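Side-chain contacts in serine-threonine phosphatase 2C (Toxoplasma gondii, PDB 2I44), which probably removes phosphate from phosphoserine and phosphothreonine in proteins, as a metal-dependent phosphatase of the PP2C family that holds calcium ions here: residues T17-A21 and F22-I26; T99-D102 and E103-Q107; A143-K147 and G148-V152. All coordinates share one frame; numbering follows the deposited sequence.

Contact 1: T17-A21 and F22-I26; sequences TSYPA and FDAAI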
ATOM      1  N   THR A  17       3.537 -19.953   0.468  1.00 25.74           N
ATOM      2  CA  THR A  17       4.037 -20.326   1.794  1.00 25.76           C
ATOM      3  C   THR A  17       2.919 -20.341   2.843  1.00 26.65           C
ATOM      4  O   THR A  17       2.186 -19.358   2.999  1.00 25.57           O
ATOM      5  CB  THR A  17       5.138 -19.342   2.245  1.00 25.25           C
ATOM      6  OG1 THR A  17       6.172 -19.300   1.252  1.00 25.50           O
ATOM      7  CG2 THR A  17       5.734 -19.772   3.575  1.00 25.84           C
ATOM      8  N   SER A  18       2.805 -21.455   3.566  1.00 26.29           N
ATOM      9  CA  SER A  18       1.771 -21.625   4.589  1.00 27.19           C
ATOM     10  C   SER A  18       2.155 -21.129   5.985  1.00 26.49           C
ATOM     11  O   SER A  18       3.199 -21.492   6.529  1.00 27.00           O
ATOM     12  CB  SER A  18       1.361 -23.100   4.675  1.00 26.54           C
ATOM     13  OG  SER A  18       0.380 -23.304   5.676  1.00 29.25           O
ATOM     14  N   TYR A  19       1.296 -20.293   6.556  1.00 27.03           N
ATOM     15  CA  TYR A  19       1.509 -19.751   7.893  1.00 26.53           C
ATOM     16  C   TYR A  19       0.290 -20.121   8.738  1.00 27.53           C
ATOM     17  O   TYR A  19      -0.761 -20.487   8.206  1.00 27.34           O
ATOM     18  CB  TYR A  19       1.691 -18.228   7.831  1.00 25.73           C
ATOM     19  CG  TYR A  19       2.945 -17.794   7.094  1.00 24.70           C
ATOM     20  CD1 TYR A  19       4.202 -17.876   7.695  1.00 24.24           C
ATOM     21  CD2 TYR A  19       2.875 -17.325   5.786  1.00 26.07           C
ATOM     22  CE1 TYR A  19       5.357 -17.499   7.008  1.00 23.47           C
ATOM     23  CE2 TYR A  19       4.022 -16.945   5.084  1.00 25.37           C
ATOM     24  CZ  TYR A  19       5.259 -17.033   5.699  1.00 26.14           C
ATOM     25  OH  TYR A  19       6.383 -16.649   5.003  1.00 23.52           O
ATOM     26  N   PRO A  20       0.415 -20.040  10.067  1.00 28.58           N
ATOM     27  CA  PRO A  20      -0.697 -20.382  10.955  1.00 28.54           C
ATOM     28  C   PRO A  20      -2.067 -19.811  10.579  1.00 28.84           C
ATOM     29  O   PRO A  20      -3.042 -20.557  10.463  1.00 28.23           O
ATOM     30  CB  PRO A  20      -0.200 -19.895  12.311  1.00 29.36           C
ATOM     31  CG  PRO A  20       1.260 -20.204  12.234  1.00 29.24           C
ATOM     32  CD  PRO A  20       1.623 -19.710  10.847  1.00 29.77           C
ATOM     33  N   ALA A  21      -2.142 -18.501  10.370  1.00 27.44           N
ATOM     34  CA  ALA A  21      -3.419 -17.873  10.047  1.00 27.08           C
ATOM     35  C   ALA A  21      -3.649 -17.516   8.581  1.00 26.20           C
ATOM     36  O   ALA A  21      -4.675 -16.919   8.255  1.00 27.95           O
ATOM     37  CB  ALA A  21      -3.611 -16.622  10.911  1.00 26.69           C
ATOM     38  N   PHE A  22      -2.733 -17.888   7.694  1.00 23.19           N
ATOM     39  CA  PHE A  22      -2.905 -17.539   6.285  1.00 23.32           C
ATOM     40  C   PHE A  22      -1.797 -18.095   5.412  1.00 22.64           C
ATOM     41  O   PHE A  22      -0.728 -18.450   5.903  1.00 24.04           O
ATOM     42  CB  PHE A  22      -2.879 -16.020   6.149  1.00 20.75           C
ATOM     43  CG  PHE A  22      -1.573 -15.418   6.582  1.00 21.45           C
ATOM     44  CD1 PHE A  22      -0.519 -15.260   5.677  1.00 20.48           C
ATOM     45  CD2 PHE A  22      -1.367 -15.073   7.915  1.00 20.12           C
ATOM     46  CE1 PHE A  22       0.718 -14.771   6.096  1.00 20.61           C
ATOM     47  CE2 PHE A  22      -0.130 -14.582   8.344  1.00 21.31           C
ATOM     48  CZ  PHE A  22       0.913 -14.432   7.433  1.00 18.45           C
ATOM     49  N   ASP A  23      -2.054 -18.150   4.108  1.00 22.85           N
ATOM     50  CA  ASP A  23      -1.050 -18.593   3.151  1.00 22.87           C
ATOM     51  C   ASP A  23      -0.740 -17.348   2.328  1.00 23.33           C
ATOM     52  O   ASP A  23      -1.639 -16.559   2.018  1.00 22.69           O
ATOM     53  CB  ASP A  23      -1.591 -19.703   2.250  1.00 26.57           C
ATOM     54  CG  ASP A  23      -2.067 -20.906   3.037  1.00 30.66           C
ATOM     55  OD1 ASP A  23      -1.446 -21.213   4.078  1.00 30.24           O
ATOM     56  OD2 ASP A  23      -3.057 -21.546   2.615  1.00 34.21           O
ATOM     57  N   ALA A  24       0.525 -17.148   1.988  1.00 21.95           N
ATOM     58  CA  ALA A  24       0.882 -15.964   1.232  1.00 20.81           C
ATOM     59  C   ALA A  24       1.825 -16.234   0.084  1.00 21.19           C
ATOM     60  O   ALA A  24       2.569 -17.216   0.079  1.00 22.28           O
ATOM     61  CB  ALA A  24       1.484 -14.922   2.162  1.00 22.51           C
ATOM     62  N   ALA A  25       1.779 -15.340  -0.893  1.00 19.18           N
ATOM     63  CA  ALA A  25       2.624 -15.426  -2.071  1.00 19.06           C
ATOM     64  C   ALA A  25       2.896 -14.001  -2.518  1.00 19.37           C
ATOM     65  O   ALA A  25       2.048 -13.124  -2.355  1.00 18.50           O
ATOM     66  CB  ALA A  25       1.917 -16.196  -3.174  1.00 19.10           C
ATOM     67  N   ILE A  26       4.082 -13.763  -3.064  1.00 16.48           N
ATOM     68  CA  ILE A  26       4.432 -12.429  -3.530  1.00 17.07           C
ATOM     69  C   ILE A  26       5.225 -12.572  -4.811  1.00 18.07           C
ATOM     70  O   ILE A  26       6.175 -13.346  -4.867  1.00 19.60           O
ATOM     71  CB  ILE A  26       5.319 -11.674  -2.510  1.00 15.26           C
ATOM     72  CG1 ILE A  26       4.711 -11.754  -1.108  1.00 16.61           C
ATOM     73  CG2 ILE A  26       5.460 -10.212  -2.922  1.00 13.80           C
ATOM     74  CD1 ILE A  26       5.618 -11.189  -0.029  1.00 16.63           C
TER
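The rings of Tyr19 and Phe22 meet across a tight chain reversal, and their geometry is oblique: the centroids lie 5.1 Å apart and the planes are inclined by 33°. The closest atoms are Tyr19 CD2 and Phe22 CE1, 3.4 Å apart. A CH-pi contact accompanies this pair, for Tyr19 CB sits 4.0 Å from the centroid of the Phe22 ring and only 13° off its normal. Phe22 can offer that face because its CG stands between the backbone N and the carbonyl carbon (chi1 62°), which turns the ring back under Tyr19. On the sheet face that carries Tyr19 and Phe22, Ala24 CB also comes up to the edge of the tyrosine ring, near its plane.

The backbone bonds identify a beta hairpin: strand 17-19, an outermost strand of one antiparallel sheet in the PP2C fold, runs against strand 22-29, which in turn pairs with strand 313-320. Thr17 and Ala24 form a hydrogen-bonded antiparallel pair, with Thr17 N to Ala24 O and Ala24 N to Thr17 O both 2.9 Å. Nearer the turn, Tyr19 N gives Phe22 O a bond more bent than these two.

Polar side chains occupy the other face, where Ser18 and Asp23 are a non-hydrogen-bonded pair. Ser18 OG reaches Asp23 OD1 at 3.2 Å, a weak bond; the stronger partners of this carboxylate are Lys321 at OD1 and Arg285 at OD2, both salt bridges. Lys321 also donates to Tyr19 O, while Thr17 OG1 is hydrogen-bonded to Pro15 O. On the aromatic side, Phe56 meets the Phe22 ring edge-to-face.

Contact 2: T99-D102 and E103-Q107; sequences TEVD and EKLPQ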
ATOM      1  N   THR A  99     -14.797  -9.893  24.724  1.00 36.12           N
ATOM      2  CA  THR A  99     -15.745  -8.892  24.251  1.00 36.15           C
ATOM      3  C   THR A  99     -15.121  -7.499  24.306  1.00 35.92           C
ATOM      4  O   THR A  99     -15.322  -6.671  23.410  1.00 36.15           O
ATOM      5  CB  THR A  99     -17.022  -8.908  25.118  1.00 36.70           C
ATOM      6  OG1 THR A  99     -17.763 -10.105  24.846  1.00 39.09           O
ATOM      7  CG2 THR A  99     -17.893  -7.690  24.835  1.00 37.68           C
ATOM      8  N   GLU A 100     -14.352  -7.258  25.361  1.00 35.31           N
ATOM      9  CA  GLU A 100     -13.710  -5.968  25.573  1.00 35.43           C
ATOM     10  C   GLU A 100     -12.565  -5.744  24.588  1.00 33.99           C
ATOM     11  O   GLU A 100     -12.390  -4.641  24.066  1.00 33.41           O
ATOM     12  CB  GLU A 100     -13.197  -5.886  27.008  1.00 35.51           C
ATOM     13  CG  GLU A 100     -13.205  -4.487  27.580  1.00 38.35           C
ATOM     14  CD  GLU A 100     -12.883  -4.474  29.062  1.00 41.95           C
ATOM     15  OE1 GLU A 100     -13.541  -5.227  29.815  1.00 42.65           O
ATOM     16  OE2 GLU A 100     -11.979  -3.712  29.476  1.00 42.51           O
ATOM     17  N   VAL A 101     -11.784  -6.789  24.342  1.00 33.68           N
ATOM     18  CA  VAL A 101     -10.678  -6.699  23.402  1.00 33.11           C
ATOM     19  C   VAL A 101     -11.265  -6.300  22.058  1.00 33.77           C
ATOM     20  O   VAL A 101     -11.003  -5.211  21.548  1.00 34.57           O
ATOM     21  CB  VAL A 101      -9.961  -8.052  23.241  1.00 31.38           C
ATOM     22  CG1 VAL A 101      -8.958  -7.974  22.093  1.00 31.07           C
ATOM     23  CG2 VAL A 101      -9.249  -8.419  24.528  1.00 29.65           C
ATOM     24  N   ASP A 102     -12.082  -7.190  21.506  1.00 34.65           N
ATOM     25  CA  ASP A 102     -12.721  -6.962  20.217  1.00 34.96           C
ATOM     26  C   ASP A 102     -13.414  -5.616  20.108  1.00 35.10           C
ATOM     27  O   ASP A 102     -13.708  -5.151  19.011  1.00 36.37           O
ATOM     28  CB  ASP A 102     -13.718  -8.083  19.931  1.00 34.10           C
ATOM     29  CG  ASP A 102     -13.036  -9.361  19.506  1.00 35.18           C
ATOM     30  OD1 ASP A 102     -11.919  -9.632  19.994  1.00 33.65           O
ATOM     31  OD2 ASP A 102     -13.619 -10.101  18.689  1.00 37.64           O
ATOM     32  N   GLU A 103     -13.670  -4.979  21.243  1.00 35.55           N
ATOM     33  CA  GLU A 103     -14.330  -3.689  21.221  1.00 33.84           C
ATOM     34  C   GLU A 103     -13.345  -2.531  21.200  1.00 33.03           C
ATOM     35  O   GLU A 103     -13.630  -1.479  20.633  1.00 32.79           O
ATOM     36  CB  GLU A 103     -15.256  -3.558  22.427  1.00 36.86           C
ATOM     37  CG  GLU A 103     -15.968  -2.225  22.510  1.00 39.98           C
ATOM     38  CD  GLU A 103     -17.135  -2.255  23.476  1.00 44.16           C
ATOM     39  OE1 GLU A 103     -16.941  -2.702  24.631  1.00 46.42           O
ATOM     40  OE2 GLU A 103     -18.246  -1.833  23.082  1.00 45.43           O
ATOM     41  N   LYS A 104     -12.180  -2.728  21.806  1.00 31.68           N
ATOM     42  CA  LYS A 104     -11.181  -1.666  21.866  1.00 30.95           C
ATOM     43  C   LYS A 104     -10.042  -1.834  20.858  1.00 29.78           C
ATOM     44  O   LYS A 104      -9.438  -0.852  20.425  1.00 29.87           O
ATOM     45  CB  LYS A 104     -10.608  -1.586  23.285  1.00 32.65           C
ATOM     46  CG  LYS A 104     -11.692  -1.477  24.360  1.00 35.11           C
ATOM     47  CD  LYS A 104     -11.116  -1.418  25.770  1.00 37.77           C
ATOM     48  CE  LYS A 104     -10.455  -0.080  26.047  1.00 39.29           C
ATOM     49  NZ  LYS A 104      -9.861  -0.027  27.418  1.00 42.89           N
ATOM     50  N   LEU A 105      -9.769  -3.077  20.478  1.00 28.16           N
ATOM     51  CA  LEU A 105      -8.693  -3.393  19.543  1.00 28.60           C
ATOM     52  C   LEU A 105      -8.742  -2.613  18.228  1.00 28.01           C
ATOM     53  O   LEU A 105      -7.709  -2.150  17.751  1.00 29.90           O
ATOM     54  CB  LEU A 105      -8.669  -4.902  19.262  1.00 26.19           C
ATOM     55  CG  LEU A 105      -7.455  -5.476  18.517  1.00 28.04           C
ATOM     56  CD1 LEU A 105      -6.173  -5.109  19.248  1.00 26.57           C
ATOM     57  CD2 LEU A 105      -7.577  -6.985  18.410  1.00 26.30           C
ATOM     58  N   PRO A 106      -9.936  -2.457  17.625  1.00 28.35           N
ATOM     59  CA  PRO A 106     -10.042  -1.718  16.362  1.00 27.60           C
ATOM     60  C   PRO A 106      -9.494  -0.296  16.396  1.00 27.10           C
ATOM     61  O   PRO A 106      -8.719   0.087  15.520  1.00 26.59           O
ATOM     62  CB  PRO A 106     -11.538  -1.761  16.063  1.00 28.58           C
ATOM     63  CG  PRO A 106     -11.929  -3.097  16.609  1.00 29.16           C
ATOM     64  CD  PRO A 106     -11.218  -3.108  17.948  1.00 29.37           C
ATOM     65  N   GLN A 107      -9.885   0.490  17.396  1.00 26.17           N
ATOM     66  CA  GLN A 107      -9.392   1.858  17.474  1.00 26.71           C
ATOM     67  C   GLN A 107      -7.909   1.924  17.825  1.00 25.98           C
ATOM     68  O   GLN A 107      -7.218   2.867  17.434  1.00 24.72           O
ATOM     69  CB  GLN A 107     -10.204   2.686  18.479  1.00 30.30           C
ATOM     70  CG  GLN A 107     -11.570   3.129  17.954  1.00 35.63           C
ATOM     71  CD  GLN A 107     -11.514   3.643  16.510  1.00 39.05           C
ATOM     72  OE1 GLN A 107     -12.028   2.998  15.585  1.00 38.37           O
ATOM     73  NE2 GLN A 107     -10.882   4.802  16.313  1.00 37.98           N
TER
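Val101 and Leu105 lie side by side and point the same way, one helical turn apart, with Val101 CG1 4.1 Å from Leu105 CD2. Both CG1 of Val101 (chi1 171°) and CG of Leu105 (chi1 -169°) are anti to their backbone N, which carries the two side chains along a common course. This apolar ridge of helix 98-130 packs on Val88 of helix 83-92 and on Phe149 and Lys147 of a neighbouring hairpin.

Glu100 and Lys104 also lie side by side and point the same way. Their aliphatic parts touch, Glu100 CG to Lys104 CD at 4.1 Å, but the charged ends stay apart, with 4.7 Å between Glu100 OE2 and Lys104 NZ.

In the backbone, Val101 O accepts two bonds: one from Leu105 N, 2.7 Å long with 170° at the hydrogen, the other from Lys104 N, which lies above the carbonyl plane. Lys104 N is shared, for it also gives the i-to-i+4 bond to Glu100 O, 3.0 Å long. Pro106 has no amide hydrogen to continue the pattern; its CD instead rests 3.4 Å from Asp102 O, at a kink in the helix.

Packing on the buried side is therefore apolar, while the opposite charges of Glu100 and Lys104 may attract weakly without forming a salt bridge.

Contact 3: A143-K147 and G148-V152; sequences AVLAK and GFVAV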
ATOM      1  N   ALA A 143      -1.545  -3.598   5.402  1.00 15.22           N
ATOM      2  CA  ALA A 143      -2.568  -4.349   6.112  1.00 15.92           C
ATOM      3  C   ALA A 143      -1.947  -4.942   7.362  1.00 16.60           C
ATOM      4  O   ALA A 143      -0.907  -5.596   7.299  1.00 16.13           O
ATOM      5  CB  ALA A 143      -3.125  -5.465   5.223  1.00 14.15           C
ATOM      6  N   VAL A 144      -2.580  -4.701   8.502  1.00 16.76           N
ATOM      7  CA  VAL A 144      -2.084  -5.237   9.754  1.00 16.22           C
ATOM      8  C   VAL A 144      -3.098  -6.259  10.270  1.00 18.02           C
ATOM      9  O   VAL A 144      -4.224  -5.908  10.621  1.00 16.55           O
ATOM     10  CB  VAL A 144      -1.877  -4.110  10.793  1.00 16.04           C
ATOM     11  CG1 VAL A 144      -1.462  -4.694  12.149  1.00 14.66           C
ATOM     12  CG2 VAL A 144      -0.804  -3.147  10.291  1.00 16.57           C
ATOM     13  N   LEU A 145      -2.702  -7.529  10.263  1.00 18.39           N
ATOM     14  CA  LEU A 145      -3.552  -8.606  10.747  1.00 21.14           C
ATOM     15  C   LEU A 145      -3.252  -8.802  12.230  1.00 22.90           C
ATOM     16  O   LEU A 145      -2.094  -8.961  12.612  1.00 23.38           O
ATOM     17  CB  LEU A 145      -3.255  -9.907   9.995  1.00 19.23           C
ATOM     18  CG  LEU A 145      -3.932 -11.162  10.561  1.00 20.73           C
ATOM     19  CD1 LEU A 145      -5.434 -11.077  10.343  1.00 21.20           C
ATOM     20  CD2 LEU A 145      -3.369 -12.405   9.884  1.00 16.44           C
ATOM     21  N   ALA A 146      -4.290  -8.779  13.061  1.00 24.13           N
ATOM     22  CA  ALA A 146      -4.122  -8.962  14.499  1.00 23.84           C
ATOM     23  C   ALA A 146      -5.415  -9.471  15.126  1.00 24.56           C
ATOM     24  O   ALA A 146      -6.445  -8.789  15.097  1.00 24.51           O
ATOM     25  CB  ALA A 146      -3.711  -7.647  15.153  1.00 21.58           C
ATOM     26  N   LYS A 147      -5.346 -10.678  15.681  1.00 25.65           N
ATOM     27  CA  LYS A 147      -6.474 -11.327  16.342  1.00 25.02           C
ATOM     28  C   LYS A 147      -7.807 -11.155  15.611  1.00 25.32           C
ATOM     29  O   LYS A 147      -8.760 -10.599  16.157  1.00 23.10           O
ATOM     30  CB  LYS A 147      -6.610 -10.807  17.779  1.00 26.82           C
ATOM     31  CG  LYS A 147      -7.497 -11.670  18.672  1.00 28.63           C
ATOM     32  CD  LYS A 147      -7.723 -11.031  20.037  1.00 32.22           C
ATOM     33  CE  LYS A 147      -8.609 -11.908  20.917  1.00 36.15           C
ATOM     34  NZ  LYS A 147      -8.964 -11.256  22.215  1.00 39.59           N
ATOM     35  N   GLY A 148      -7.864 -11.622  14.369  1.00 24.84           N
ATOM     36  CA  GLY A 148      -9.099 -11.535  13.609  1.00 26.27           C
ATOM     37  C   GLY A 148      -9.446 -10.199  12.984  1.00 27.38           C
ATOM     38  O   GLY A 148     -10.483 -10.077  12.336  1.00 27.98           O
ATOM     39  N   PHE A 149      -8.595  -9.196  13.170  1.00 26.57           N
ATOM     40  CA  PHE A 149      -8.845  -7.882  12.592  1.00 25.37           C
ATOM     41  C   PHE A 149      -7.755  -7.507  11.606  1.00 24.21           C
ATOM     42  O   PHE A 149      -6.587  -7.857  11.788  1.00 24.51           O
ATOM     43  CB  PHE A 149      -8.899  -6.812  13.683  1.00 25.83           C
ATOM     44  CG  PHE A 149     -10.139  -6.864  14.527  1.00 28.90           C
ATOM     45  CD1 PHE A 149     -11.361  -6.438  14.016  1.00 28.75           C
ATOM     46  CD2 PHE A 149     -10.090  -7.357  15.827  1.00 30.94           C
ATOM     47  CE1 PHE A 149     -12.519  -6.503  14.788  1.00 31.26           C
ATOM     48  CE2 PHE A 149     -11.241  -7.429  16.613  1.00 31.60           C
ATOM     49  CZ  PHE A 149     -12.461  -7.002  16.092  1.00 31.51           C
ATOM     50  N   VAL A 150      -8.145  -6.802  10.551  1.00 21.90           N
ATOM     51  CA  VAL A 150      -7.192  -6.340   9.563  1.00 21.44           C
ATOM     52  C   VAL A 150      -7.336  -4.833   9.471  1.00 20.38           C
ATOM     53  O   VAL A 150      -8.392  -4.322   9.091  1.00 16.40           O
ATOM     54  CB  VAL A 150      -7.437  -6.962   8.178  1.00 23.06           C
ATOM     55  CG1 VAL A 150      -6.459  -6.372   7.165  1.00 21.86           C
ATOM     56  CG2 VAL A 150      -7.251  -8.461   8.255  1.00 22.24           C
ATOM     57  N   ALA A 151      -6.275  -4.135   9.856  1.00 17.39           N
ATOM     58  CA  ALA A 151      -6.248  -2.686   9.814  1.00 16.86           C
ATOM     59  C   ALA A 151      -5.624  -2.271   8.488  1.00 16.48           C
ATOM     60  O   ALA A 151      -4.408  -2.367   8.311  1.00 18.10           O
ATOM     61  CB  ALA A 151      -5.421  -2.147  10.978  1.00 16.23           C
ATOM     62  N   VAL A 152      -6.462  -1.824   7.560  1.00 14.56           N
ATOM     63  CA  VAL A 152      -5.999  -1.395   6.252  1.00 14.09           C
ATOM     64  C   VAL A 152      -5.654   0.093   6.239  1.00 13.15           C
ATOM     65  O   VAL A 152      -6.418   0.932   6.723  1.00 12.29           O
ATOM     66  CB  VAL A 152      -7.074  -1.650   5.155  1.00 15.22           C
ATOM     67  CG1 VAL A 152      -6.601  -1.101   3.823  1.00 16.99           C
ATOM     68  CG2 VAL A 152      -7.354  -3.134   5.025  1.00 14.55           C
TER
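Leu145 and Val150 meet obliquely on one face of a beta hairpin, with Leu145 CD1 3.8 Å from Val150 CG2. The other branch of the valine, CG1, is anti to the backbone N (chi1 176°) and comes 4.0 Å from Ala143 CB; Val150 thereby meets two residues of the neighbouring strand, one with each methyl. Met261 of strand 258-264, which belongs to the other large sheet of this PP2C fold, packs against Ala143 and Val150, and this face of the hairpin is thus turned to the other sheet.

The reverse face carries Val144, Ala151, Ala146 and Phe149. Val144 CB and Ala151 CB, of a hydrogen-bonded pair, are 4.1 Å apart. Helix 98-130 covers this face, Ala151 touching Val113 and Phe149 reaching Leu105 and Leu109. The CG of Phe149 lies anti to its carbonyl carbon, and the ring comes alongside the turn, with Ala146 O at its edge.

Between the faces, two pairs of backbone bonds set the register. Ala151 N gives a 2.8 Å bond to Val144 O, which also receives a CA-H...O contact from Val150 CA; the return bond runs from Val144 N to Ala151 O. The second pair joins Ala146 and Phe149 and closes a type I' turn with Lys147 and Gly148 at its corners. Both have positive phi (41° and 79°), as the two central residues of such a turn do. Lys147 leaves this polar end as an extended chain and touches Asp52 and Val101. At the last rung, Ala146 N lies 2.8 Å from Phe149 O and nearly in line with the carbonyl bond, whereas Phe149 N sits above the carbonyl plane of Ala146 O.

In the fold
Along the chain the three contacts come in series, first the hairpin at 17-26, then the turns of helix 98-130, then the hairpin at 143-152. The two hairpins belong to different antiparallel sheets, and the centres of contacts 1 and 3 are 15 Å apart; they meet where Phe22 CD2 lies 3.9 Å from Leu145 CD2. Contact 2 lies on the far side of contact 3, with centres 12 Å apart, and joins it through Leu105 CD2 and Phe149 CD2, 3.6 Å apart. Contacts 1 and 2 do not touch, their nearest atoms being about 13 Å apart. This layering of sheet, sheet and helix fits the PP2C sandwich, and all three contacts lie away from the calcium sites.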